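Local coordinates for DNA photolyase (Agrobacterium tumefaciens, PDB 4U63), which probably repairs cyclobutane pyrimidine dimers in DNA, using light gathered by a folate antenna and a flavin cofactor, at residues W299-L313 against A394-V406. Sequence-based numbering, arbitrary orientation. Where two conformers were deposited one is given.
With FAD (flavin-adenine dinucleotide), chain C.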
ATOM      1  N   TRP A 299       2.863  -8.361   8.928  1.00 17.90           N
ATOM      2  CA  TRP A 299       2.312  -7.054   9.359  1.00 18.88           C
ATOM      3  C   TRP A 299       1.204  -6.576   8.404  1.00 17.00           C
ATOM      4  O   TRP A 299       0.198  -6.047   8.851  1.00 18.08           O
ATOM      5  CB  TRP A 299       3.384  -5.970   9.526  1.00 18.08           C
ATOM      6  CG  TRP A 299       4.057  -6.014  10.865  1.00 19.42           C
ATOM      7  CD1 TRP A 299       5.267  -6.552  11.153  1.00 21.48           C
ATOM      8  CD2 TRP A 299       3.533  -5.518  12.113  1.00 19.04           C
ATOM      9  NE1 TRP A 299       5.551  -6.411  12.486  1.00 21.17           N
ATOM     10  CE2 TRP A 299       4.499  -5.787  13.103  1.00 20.74           C
ATOM     11  CE3 TRP A 299       2.348  -4.864  12.485  1.00 20.31           C
ATOM     12  CZ2 TRP A 299       4.325  -5.429  14.438  1.00 20.06           C
ATOM     13  CZ3 TRP A 299       2.173  -4.517  13.830  1.00 19.56           C
ATOM     14  CH2 TRP A 299       3.158  -4.800  14.784  1.00 20.77           C
ATOM     15  N   ARG A 300       1.382  -6.784   7.104  1.00 16.74           N
ATOM     16  CA  ARG A 300       0.308  -6.495   6.133  1.00 17.01           C
ATOM     17  C   ARG A 300      -0.949  -7.323   6.452  1.00 16.34           C
ATOM     18  O   ARG A 300      -2.064  -6.786   6.516  1.00 17.51           O
ATOM     19  CB  ARG A 300       0.791  -6.720   4.689  1.00 17.34           C
ATOM     20  CG  ARG A 300      -0.297  -6.639   3.622  1.00 16.81           C
ATOM     21  CD  ARG A 300       0.296  -6.690   2.218  1.00 17.88           C
ATOM     22  NE  ARG A 300      -0.738  -6.750   1.180  1.00 16.79           N
ATOM     23  CZ  ARG A 300      -1.355  -7.853   0.755  1.00 17.59           C
ATOM     24  NH1 ARG A 300      -1.053  -9.062   1.249  1.00 19.31           N
ATOM     25  NH2 ARG A 300      -2.283  -7.758  -0.190  1.00 19.14           N
ATOM     26  N   GLU A 301      -0.751  -8.622   6.683  1.00 16.53           N
ATOM     27  CA  GLU A 301      -1.847  -9.516   7.085  1.00 16.75           C
ATOM     28  C   GLU A 301      -2.570  -8.994   8.313  1.00 16.95           C
ATOM     29  O   GLU A 301      -3.809  -8.959   8.363  1.00 16.64           O
ATOM     30  CB  GLU A 301      -1.317 -10.917   7.382  1.00 17.68           C
ATOM     31  CG  GLU A 301      -0.688 -11.618   6.185  1.00 17.90           C
ATOM     32  CD  GLU A 301      -1.702 -12.047   5.149  1.00 19.06           C
ATOM     33  OE1 GLU A 301      -2.808 -12.537   5.519  1.00 20.55           O
ATOM     34  OE2 GLU A 301      -1.389 -11.909   3.948  1.00 19.61           O
ATOM     35  N   PHE A 302      -1.785  -8.597   9.315  1.00 16.60           N
ATOM     36  CA  PHE A 302      -2.340  -8.143  10.576  1.00 16.97           C
ATOM     37  C   PHE A 302      -3.163  -6.869  10.386  1.00 15.57           C
ATOM     38  O   PHE A 302      -4.227  -6.722  10.989  1.00 16.37           O
ATOM     39  CB  PHE A 302      -1.215  -7.928  11.585  1.00 16.31           C
ATOM     40  CG  PHE A 302      -1.683  -7.638  12.979  1.00 16.35           C
ATOM     41  CD1 PHE A 302      -2.599  -8.476  13.619  1.00 18.97           C
ATOM     42  CD2 PHE A 302      -1.174  -6.535  13.690  1.00 17.11           C
ATOM     43  CE1 PHE A 302      -3.024  -8.206  14.919  1.00 18.73           C
ATOM     44  CE2 PHE A 302      -1.589  -6.277  14.987  1.00 18.64           C
ATOM     45  CZ  PHE A 302      -2.521  -7.113  15.604  1.00 18.45           C
ATOM     46  N   CYS A 303      -2.676  -5.951   9.548  1.00 16.57           N
ATOM     47  CA  CYS A 303      -3.436  -4.727   9.253  1.00 17.02           C
ATOM     48  C   CYS A 303      -4.814  -5.056   8.665  1.00 16.12           C
ATOM     49  O   CYS A 303      -5.828  -4.446   9.049  1.00 16.31           O
ATOM     50  CB  CYS A 303      -2.645  -3.806   8.324  1.00 17.40           C
ATOM     51  SG  CYS A 303      -1.185  -3.074   9.103  1.00 18.41           S
ATOM     52  N   TYR A 304      -4.855  -6.025   7.743  1.00 17.24           N
ATOM     53  CA  TYR A 304      -6.125  -6.481   7.166  1.00 16.65           C
ATOM     54  C   TYR A 304      -7.015  -7.180   8.208  1.00 16.82           C
ATOM     55  O   TYR A 304      -8.235  -7.043   8.169  1.00 17.95           O
ATOM     56  CB  TYR A 304      -5.896  -7.362   5.929  1.00 18.41           C
ATOM     57  CG  TYR A 304      -5.751  -6.549   4.666  1.00 17.24           C
ATOM     58  CD1 TYR A 304      -6.867  -6.200   3.918  1.00 19.48           C
ATOM     59  CD2 TYR A 304      -4.506  -6.109   4.226  1.00 17.16           C
ATOM     60  CE1 TYR A 304      -6.752  -5.444   2.771  1.00 19.97           C
ATOM     61  CE2 TYR A 304      -4.388  -5.352   3.074  1.00 18.45           C
ATOM     62  CZ  TYR A 304      -5.516  -5.032   2.350  1.00 18.89           C
ATOM     63  OH  TYR A 304      -5.436  -4.284   1.214  1.00 20.59           O
ATOM     64  N   HIS A 305      -6.396  -7.917   9.131  1.00 17.40           N
ATOM     65  CA  HIS A 305      -7.137  -8.548  10.237  1.00 18.12           C
ATOM     66  C   HIS A 305      -7.857  -7.498  11.074  1.00 17.97           C
ATOM     67  O   HIS A 305      -9.047  -7.634  11.401  1.00 18.97           O
ATOM     68  CB  HIS A 305      -6.174  -9.358  11.110  1.00 18.20           C
ATOM     69  CG  HIS A 305      -6.852 -10.329  12.001  1.00 19.90           C
ATOM     70  ND1 HIS A 305      -7.337 -11.536  11.554  1.00 20.65           N
ATOM     71  CD2 HIS A 305      -7.141 -10.273  13.316  1.00 19.39           C
ATOM     72  CE1 HIS A 305      -7.901 -12.181  12.553  1.00 20.90           C
ATOM     73  NE2 HIS A 305      -7.784 -11.442  13.635  1.00 21.65           N
ATOM     74  N   LEU A 306      -7.120  -6.452  11.431  1.00 17.79           N
ATOM     75  CA  LEU A 306      -7.660  -5.358  12.231  1.00 18.75           C
ATOM     76  C   LEU A 306      -8.758  -4.599  11.487  1.00 18.50           C
ATOM     77  O   LEU A 306      -9.781  -4.252  12.079  1.00 20.38           O
ATOM     78  CB  LEU A 306      -6.535  -4.398  12.651  1.00 17.95           C
ATOM     79  CG  LEU A 306      -5.481  -4.961  13.610  1.00 20.92           C
ATOM     80  CD1 LEU A 306      -4.472  -3.884  13.924  1.00 19.41           C
ATOM     81  CD2 LEU A 306      -6.079  -5.504  14.900  1.00 20.98           C
ATOM     82  N   LEU A 307      -8.557  -4.350  10.195  1.00 18.39           N
ATOM     83  CA  LEU A 307      -9.583  -3.682   9.381  1.00 18.95           C
ATOM     84  C   LEU A 307     -10.871  -4.507   9.294  1.00 18.53           C
ATOM     85  O   LEU A 307     -11.982  -3.963   9.402  1.00 18.20           O
ATOM     86  CB  LEU A 307      -9.059  -3.373   7.981  1.00 20.36           C
ATOM     87  CG  LEU A 307     -10.023  -2.625   7.060  1.00 19.48           C
ATOM     88  CD1 LEU A 307     -10.334  -1.223   7.590  1.00 18.74           C
ATOM     89  CD2 LEU A 307      -9.461  -2.555   5.656  1.00 19.25           C
ATOM     90  N   PHE A 308     -10.729  -5.818   9.118  1.00 18.10           N
ATOM     91  CA  PHE A 308     -11.895  -6.706   9.120  1.00 18.44           C
ATOM     92  C   PHE A 308     -12.696  -6.593  10.417  1.00 18.60           C
ATOM     93  O   PHE A 308     -13.922  -6.523  10.402  1.00 20.64           O
ATOM     94  CB  PHE A 308     -11.500  -8.163   8.928  1.00 18.05           C
ATOM     95  CG  PHE A 308     -12.653  -9.101   9.095  1.00 21.10           C
ATOM     96  CD1 PHE A 308     -13.486  -9.393   8.025  1.00 22.84           C
ATOM     97  CD2 PHE A 308     -12.940  -9.654  10.336  1.00 22.52           C
ATOM     98  CE1 PHE A 308     -14.568 -10.238   8.180  1.00 26.33           C
ATOM     99  CE2 PHE A 308     -14.024 -10.490  10.496  1.00 25.90           C
ATOM    100  CZ  PHE A 308     -14.837 -10.785   9.414  1.00 25.64           C
ATOM    101  N   HIS A 309     -11.973  -6.598  11.530  1.00 19.53           N
ATOM    102  CA  HIS A 309     -12.581  -6.547  12.855  1.00 20.48           C
ATOM    103  C   HIS A 309     -13.006  -5.153  13.270  1.00 19.85           C
ATOM    104  O   HIS A 309     -13.808  -5.022  14.177  1.00 21.64           O
ATOM    105  CB  HIS A 309     -11.643  -7.198  13.891  1.00 19.88           C
ATOM    106  CG  HIS A 309     -11.691  -8.692  13.852  1.00 21.59           C
ATOM    107  ND1 HIS A 309     -12.790  -9.402  14.267  1.00 23.22           N
ATOM    108  CD2 HIS A 309     -10.797  -9.613  13.410  1.00 20.35           C
ATOM    109  CE1 HIS A 309     -12.573 -10.693  14.112  1.00 23.49           C
ATOM    110  NE2 HIS A 309     -11.373 -10.849  13.584  1.00 24.26           N
ATOM    111  N   PHE A 310     -12.481  -4.127  12.591  1.00 19.15           N
ATOM    112  CA  PHE A 310     -12.814  -2.727  12.880  1.00 19.61           C
ATOM    113  C   PHE A 310     -12.872  -1.942  11.572  1.00 18.98           C
ATOM    114  O   PHE A 310     -11.924  -1.242  11.205  1.00 20.16           O
ATOM    115  CB  PHE A 310     -11.803  -2.127  13.864  1.00 18.97           C
ATOM    116  CG  PHE A 310     -12.173  -0.756  14.351  1.00 19.58           C
ATOM    117  CD1 PHE A 310     -13.323  -0.570  15.085  1.00 19.47           C
ATOM    118  CD2 PHE A 310     -11.366   0.339  14.093  1.00 21.23           C
ATOM    119  CE1 PHE A 310     -13.686   0.687  15.547  1.00 23.18           C
ATOM    120  CE2 PHE A 310     -11.712   1.592  14.550  1.00 21.68           C
ATOM    121  CZ  PHE A 310     -12.878   1.771  15.280  1.00 20.98           C
ATOM    122  N   PRO A 311     -13.993  -2.074  10.836  1.00 20.77           N
ATOM    123  CA  PRO A 311     -14.101  -1.451   9.508  1.00 21.55           C
ATOM    124  C   PRO A 311     -13.911   0.065   9.476  1.00 21.24           C
ATOM    125  O   PRO A 311     -13.551   0.600   8.421  1.00 21.69           O
ATOM    126  CB  PRO A 311     -15.512  -1.839   9.062  1.00 23.70           C
ATOM    127  CG  PRO A 311     -15.751  -3.136   9.753  1.00 24.45           C
ATOM    128  CD  PRO A 311     -15.142  -2.952  11.112  1.00 23.59           C
ATOM    129  N   GLU A 312     -14.136   0.740  10.610  1.00 21.61           N
ATOM    130  CA  GLU A 312     -13.972   2.188  10.715  0.62 21.71           C
ATOM    131  C   GLU A 312     -12.525   2.601  11.062  1.00 20.68           C
ATOM    132  O   GLU A 312     -12.281   3.733  11.472  1.00 21.42           O
ATOM    133  CB  GLU A 312     -14.980   2.745  11.744  0.62 25.37           C
ATOM    134  CG  GLU A 312     -16.433   2.535  11.335  0.62 30.02           C
ATOM    135  CD  GLU A 312     -17.425   2.802  12.457  0.62 33.60           C
ATOM    136  OE1 GLU A 312     -17.351   2.142  13.526  0.62 32.02           O
ATOM    137  OE2 GLU A 312     -18.298   3.672  12.271  0.62 43.06           O
ATOM    138  N   LEU A 313     -11.563   1.682  10.873  1.00 19.17           N
ATOM    139  CA  LEU A 313     -10.137   1.921  11.179  1.00 20.80           C
ATOM    140  C   LEU A 313      -9.560   3.214  10.587  1.00 20.63           C
ATOM    141  O   LEU A 313      -8.700   3.852  11.201  1.00 21.14           O
ATOM    142  CB  LEU A 313      -9.291   0.723  10.718  1.00 19.50           C
ATOM    143  CG  LEU A 313      -7.844   0.624  11.177  1.00 20.12           C
ATOM    144  CD1 LEU A 313      -7.749   0.430  12.683  1.00 20.92           C
ATOM    145  CD2 LEU A 313      -7.144  -0.517  10.444  1.00 21.70           C
ATOM    146  N   ALA A 394      -0.623   3.112  -1.251  1.00 17.55           N
ATOM    147  CA  ALA A 394      -1.729   3.400  -0.347  1.00 16.74           C
ATOM    148  C   ALA A 394      -2.644   2.193  -0.218  1.00 16.63           C
ATOM    149  O   ALA A 394      -3.157   1.675  -1.220  1.00 17.13           O
ATOM    150  CB  ALA A 394      -2.513   4.611  -0.813  1.00 17.85           C
ATOM    151  N   ASP A 395      -2.856   1.763   1.025  1.00 18.00           N
ATOM    152  CA  ASP A 395      -3.633   0.567   1.310  1.00 17.72           C
ATOM    153  C   ASP A 395      -4.654   0.883   2.405  1.00 16.92           C
ATOM    154  O   ASP A 395      -4.298   1.484   3.423  1.00 18.43           O
ATOM    155  CB  ASP A 395      -2.690  -0.569   1.709  1.00 18.83           C
ATOM    156  CG  ASP A 395      -3.406  -1.862   1.904  1.00 18.76           C
ATOM    157  OD1 ASP A 395      -3.991  -2.036   2.999  1.00 18.21           O
ATOM    158  OD2 ASP A 395      -3.406  -2.687   0.951  1.00 20.80           O
ATOM    159  N   PRO A 396      -5.927   0.490   2.205  1.00 18.11           N
ATOM    160  CA  PRO A 396      -6.972   0.871   3.175  1.00 20.99           C
ATOM    161  C   PRO A 396      -6.800   0.252   4.571  1.00 21.71           C
ATOM    162  O   PRO A 396      -7.334   0.773   5.543  1.00 24.43           O
ATOM    163  CB  PRO A 396      -8.259   0.369   2.512  1.00 23.66           C
ATOM    164  CG  PRO A 396      -7.814  -0.756   1.647  1.00 21.73           C
ATOM    165  CD  PRO A 396      -6.476  -0.358   1.127  1.00 17.73           C
ATOM    166  N   ALA A 397      -6.064  -0.850   4.665  1.00 18.05           N
ATOM    167  CA  ALA A 397      -5.778  -1.467   5.947  1.00 17.07           C
ATOM    168  C   ALA A 397      -4.468  -0.946   6.523  1.00 16.30           C
ATOM    169  O   ALA A 397      -4.421  -0.498   7.662  1.00 18.90           O
ATOM    170  CB  ALA A 397      -5.721  -2.961   5.790  1.00 17.45           C
ATOM    171  N   SER A 398      -3.394  -0.992   5.735  1.00 16.01           N
ATOM    172  CA  SER A 398      -2.073  -0.673   6.286  1.00 16.78           C
ATOM    173  C   SER A 398      -1.870   0.793   6.619  1.00 15.98           C
ATOM    174  O   SER A 398      -1.236   1.116   7.614  1.00 18.02           O
ATOM    175  CB  SER A 398      -0.969  -1.150   5.357  1.00 17.97           C
ATOM    176  OG  SER A 398      -1.074  -2.533   5.133  1.00 19.77           O
ATOM    177  N   ASN A 399      -2.414   1.682   5.796  1.00 17.04           N
ATOM    178  CA  ASN A 399      -2.292   3.107   6.061  1.00 18.23           C
ATOM    179  C   ASN A 399      -3.017   3.465   7.371  1.00 18.65           C
ATOM    180  O   ASN A 399      -2.406   3.982   8.312  1.00 19.56           O
ATOM    181  CB  ASN A 399      -2.836   3.906   4.877  1.00 18.84           C
ATOM    182  CG  ASN A 399      -2.403   5.358   4.886  1.00 18.92           C
ATOM    183  OD1 ASN A 399      -1.319   5.701   5.356  1.00 20.11           O
ATOM    184  ND2 ASN A 399      -3.255   6.224   4.349  1.00 21.50           N
ATOM    185  N   ALA A 400      -4.303   3.142   7.437  1.00 20.68           N
ATOM    186  CA  ALA A 400      -5.107   3.398   8.637  1.00 19.39           C
ATOM    187  C   ALA A 400      -4.514   2.781   9.900  1.00 18.96           C
ATOM    188  O   ALA A 400      -4.391   3.443  10.926  1.00 19.25           O
ATOM    189  CB  ALA A 400      -6.532   2.887   8.442  1.00 19.88           C
ATOM    190  N   ALA A 401      -4.145   1.504   9.812  1.00 17.90           N
ATOM    191  CA  ALA A 401      -3.607   0.794  10.983  1.00 17.75           C
ATOM    192  C   ALA A 401      -2.348   1.463  11.510  1.00 16.81           C
ATOM    193  O   ALA A 401      -2.200   1.681  12.704  1.00 18.54           O
ATOM    194  CB  ALA A 401      -3.318  -0.653  10.649  1.00 18.20           C
ATOM    195  N   ASN A 402      -1.417   1.773  10.607  1.00 17.46           N
ATOM    196  CA  ASN A 402      -0.157   2.379  11.031  1.00 18.11           C
ATOM    197  C   ASN A 402      -0.333   3.776  11.616  1.00 17.83           C
ATOM    198  O   ASN A 402       0.285   4.100  12.616  1.00 19.94           O
ATOM    199  CB  ASN A 402       0.878   2.352   9.898  1.00 17.51           C
ATOM    200  CG  ASN A 402       1.519   0.982   9.739  1.00 17.45           C
ATOM    201  OD1 ASN A 402       2.439   0.642  10.479  1.00 20.18           O
ATOM    202  ND2 ASN A 402       1.036   0.193   8.794  1.00 16.76           N
ATOM    203  N   TRP A 403      -1.187   4.591  11.008  1.00 18.62           N
ATOM    204  CA  TRP A 403      -1.516   5.900  11.594  1.00 18.50           C
ATOM    205  C   TRP A 403      -2.093   5.764  13.011  1.00 19.14           C
ATOM    206  O   TRP A 403      -1.691   6.500  13.922  1.00 20.24           O
ATOM    207  CB  TRP A 403      -2.463   6.691  10.687  1.00 20.10           C
ATOM    208  CG  TRP A 403      -1.731   7.379   9.568  1.00 18.95           C
ATOM    209  CD1 TRP A 403      -1.581   6.940   8.293  1.00 19.06           C
ATOM    210  CD2 TRP A 403      -1.038   8.622   9.657  1.00 18.63           C
ATOM    211  NE1 TRP A 403      -0.826   7.842   7.563  1.00 19.16           N
ATOM    212  CE2 TRP A 403      -0.475   8.881   8.386  1.00 18.16           C
ATOM    213  CE3 TRP A 403      -0.825   9.543  10.699  1.00 18.70           C
ATOM    214  CZ2 TRP A 403       0.264  10.025   8.124  1.00 18.32           C
ATOM    215  CZ3 TRP A 403      -0.088  10.675  10.446  1.00 20.67           C
ATOM    216  CH2 TRP A 403       0.457  10.910   9.161  1.00 18.20           C
ATOM    217  N   GLN A 404      -3.008   4.816  13.208  1.00 21.07           N
ATOM    218  CA  GLN A 404      -3.584   4.600  14.544  1.00 21.04           C
ATOM    219  C   GLN A 404      -2.540   4.171  15.583  1.00 20.08           C
ATOM    220  O   GLN A 404      -2.587   4.627  16.729  1.00 21.18           O
ATOM    221  CB  GLN A 404      -4.755   3.615  14.501  1.00 20.72           C
ATOM    222  CG  GLN A 404      -5.974   4.183  13.780  1.00 20.63           C
ATOM    223  CD  GLN A 404      -7.247   4.208  14.630  1.00 18.65           C
ATOM    224  OE1 GLN A 404      -7.203   4.423  15.836  1.00 19.23           O
ATOM    225  NE2 GLN A 404      -8.377   4.012  13.989  1.00 19.58           N
ATOM    226  N   TRP A 405      -1.593   3.320  15.189  1.00 19.23           N
ATOM    227  CA  TRP A 405      -0.516   2.909  16.115  1.00 18.99           C
ATOM    228  C   TRP A 405       0.358   4.097  16.502  1.00 19.90           C
ATOM    229  O   TRP A 405       0.676   4.275  17.671  1.00 22.05           O
ATOM    230  CB  TRP A 405       0.347   1.788  15.528  1.00 19.86           C
ATOM    231  CG  TRP A 405      -0.332   0.453  15.486  1.00 20.70           C
ATOM    232  CD1 TRP A 405      -1.135  -0.106  16.457  1.00 20.68           C
ATOM    233  CD2 TRP A 405      -0.260  -0.508  14.435  1.00 19.37           C
ATOM    234  NE1 TRP A 405      -1.565  -1.346  16.057  1.00 21.81           N
ATOM    235  CE2 TRP A 405      -1.045  -1.622  14.826  1.00 20.01           C
ATOM    236  CE3 TRP A 405       0.395  -0.548  13.198  1.00 20.18           C
ATOM    237  CZ2 TRP A 405      -1.198  -2.743  14.015  1.00 19.27           C
ATOM    238  CZ3 TRP A 405       0.233  -1.663  12.400  1.00 20.47           C
ATOM    239  CH2 TRP A 405      -0.551  -2.747  12.812  1.00 19.70           C
ATOM    240  N   VAL A 406       0.728   4.925  15.523  1.00 20.21           N
ATOM    241  CA  VAL A 406       1.523   6.118  15.826  1.00 21.07           C
ATOM    242  C   VAL A 406       0.738   7.072  16.753  1.00 20.79           C
ATOM    243  O   VAL A 406       1.317   7.692  17.650  1.00 22.76           O
ATOM    244  CB  VAL A 406       1.995   6.848  14.552  1.00 22.48           C
ATOM    245  CG1 VAL A 406       2.791   8.098  14.922  1.00 24.09           C
ATOM    246  CG2 VAL A 406       2.871   5.931  13.711  1.00 21.87           C
TER
HETATM  247  PA  FAD C1002       9.627  -4.247   3.084  1.00 19.09           P
HETATM  248  O1A FAD C1002      10.439  -3.883   4.285  1.00 19.28           O
HETATM  249  O2A FAD C1002      10.316  -4.851   1.906  1.00 19.91           O
HETATM  250  O5B FAD C1002       8.425  -5.170   3.615  1.00 19.06           O
HETATM  251  C5B FAD C1002       7.774  -6.131   2.777  1.00 15.28           C
HETATM  252  C4B FAD C1002       6.266  -5.930   2.753  1.00 18.45           C
HETATM  253  O4B FAD C1002       5.704  -6.065   4.057  1.00 20.08           O
HETATM  254  C3B FAD C1002       5.845  -4.559   2.277  1.00 19.02           C
HETATM  255  O3B FAD C1002       5.890  -4.445   0.846  1.00 19.79           O
HETATM  256  C2B FAD C1002       4.455  -4.441   2.865  1.00 18.36           C
HETATM  257  O2B FAD C1002       3.483  -5.107   2.056  1.00 18.39           O
HETATM  258  C1B FAD C1002       4.587  -5.171   4.178  1.00 18.33           C
HETATM  259  N9A FAD C1002       4.856  -4.287   5.335  1.00 17.95           N
HETATM  260  C8A FAD C1002       6.069  -3.943   5.803  1.00 20.51           C
HETATM  261  N7A FAD C1002       5.966  -3.151   6.890  1.00 18.66           N
HETATM  262  C5A FAD C1002       4.650  -2.992   7.149  1.00 17.03           C
HETATM  263  C6A FAD C1002       3.867  -2.265   8.151  1.00 16.38           C
HETATM  264  N6A FAD C1002       4.489  -1.553   9.113  1.00 19.76           N
HETATM  265  N1A FAD C1002       2.520  -2.343   8.059  1.00 16.79           N
HETATM  266  C2A FAD C1002       1.904  -3.051   7.084  1.00 17.64           C
HETATM  267  N3A FAD C1002       2.575  -3.740   6.137  1.00 17.88           N
HETATM  268  C4A FAD C1002       3.922  -3.739   6.124  1.00 17.28           C
HETATM  269  N1  FAD C1002       2.231   0.097   3.866  1.00 17.23           N
HETATM  270  C2  FAD C1002       1.464  -0.102   2.771  1.00 18.83           C
HETATM  271  O2  FAD C1002       1.650  -1.159   2.127  1.00 20.28           O
HETATM  272  N3  FAD C1002       0.525   0.796   2.379  1.00 17.94           N
HETATM  273  C4  FAD C1002       0.297   1.946   3.062  1.00 18.04           C
HETATM  274  O4  FAD C1002      -0.585   2.768   2.703  1.00 18.41           O
HETATM  275  C4X FAD C1002       1.109   2.232   4.262  1.00 17.11           C
HETATM  276  N5  FAD C1002       0.975   3.372   5.002  1.00 18.77           N
HETATM  277  C5X FAD C1002       1.733   3.576   6.119  1.00 16.61           C
HETATM  278  C6  FAD C1002       1.578   4.720   6.891  1.00 17.20           C
HETATM  279  C7  FAD C1002       2.358   4.946   8.029  1.00 18.10           C
HETATM  280  C7M FAD C1002       2.176   6.199   8.855  1.00 20.02           C
HETATM  281  C8  FAD C1002       3.380   3.952   8.427  1.00 17.07           C
HETATM  282  C8M FAD C1002       4.249   4.138   9.651  1.00 18.76           C
HETATM  283  C9  FAD C1002       3.539   2.822   7.669  1.00 16.18           C
HETATM  284  C9A FAD C1002       2.766   2.574   6.532  1.00 17.05           C
HETATM  285  N10 FAD C1002       2.944   1.397   5.746  1.00 18.41           N
HETATM  286  C10 FAD C1002       2.123   1.208   4.622  1.00 17.95           C
HETATM  287  C1' FAD C1002       3.889   0.337   6.122  1.00 18.36           C
HETATM  288  C2' FAD C1002       5.304   0.357   5.587  1.00 17.31           C
HETATM  289  O2' FAD C1002       5.905   1.622   5.885  1.00 19.40           O
HETATM  290  C3' FAD C1002       5.361   0.050   4.103  1.00 17.33           C
HETATM  291  O3' FAD C1002       4.702  -1.179   3.813  1.00 20.03           O
HETATM  292  C4' FAD C1002       6.825  -0.033   3.671  1.00 17.55           C
HETATM  293  O4' FAD C1002       7.411   1.264   3.760  1.00 19.81           O
HETATM  294  C5' FAD C1002       6.903  -0.546   2.247  1.00 17.08           C
HETATM  295  O5' FAD C1002       8.258  -0.637   1.785  1.00 18.77           O
HETATM  296  P   FAD C1002       8.812  -2.066   1.304  1.00 17.87           P
HETATM  297  O1P FAD C1002      10.200  -1.874   0.800  1.00 18.47           O
HETATM  298  O2P FAD C1002       7.851  -2.702   0.340  1.00 18.83           O
HETATM  299  O3P FAD C1002       8.816  -2.900   2.677  1.00 17.89           O
HETATM  300  O   HOH W   1      -1.120  -4.213   0.319  1.00 19.44           O
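Trp299 brings the edge of its indole, at CE3 and CZ3, up to the face of Trp405 in an offset edge-to-face pair, with CZ3 3.4 Å from Trp405 CH2 and the two planes 84° apart. One residue on, the chain of Arg300 is extended, and a single water that accepts from NE and donates to Asp395 OD2 bridges the two side chains, whose opposite charges probably attract across it; its NH1 goes on to the backbone oxygen of Gln149. Phe302 touches Trp405 CZ2 with its CE2 corner. Cys303 is a knob among Ser398, Ala401, Asn402 and Trp405: with SG turned anti to the carbonyl carbon (chi1 -69°), the sulfur lies 3.6 Å from Ala401 CB and 3.7 Å from FAD C2A. Tyr304 takes the CB of Ala397 over the centre of its ring face, while its OH donates to the syn side of Asp395 OD2 at 2.6 Å. The other oxygen, OD1, caps the start of the second helix by accepting from Ala397 N and Ser398 N, which arrive from opposite faces of the carboxylate.

This near-perpendicular helix pair, crossing at 89°, forms part of the FAD-binding domain of the photolyase fold: Asp395 N donates to flavin O4, and Asn402 donates from ND2 to adenine N1A and accepts from N6A at OD1.

Farther along, Leu306 puts CD1 3.5 Å from Trp405 CZ2, and Leu307 closes on Ala397 CB with CD2. Past the helix end, a type I turn from Phe310 brings Leu313 back against Ala400 and Ala401. The bent side chain of Gln404 donates from NE2 to Leu313 O in a nearly straight bond of 2.8 Å and also to Lys316 O, while its OE1 accepts from Trp318 N.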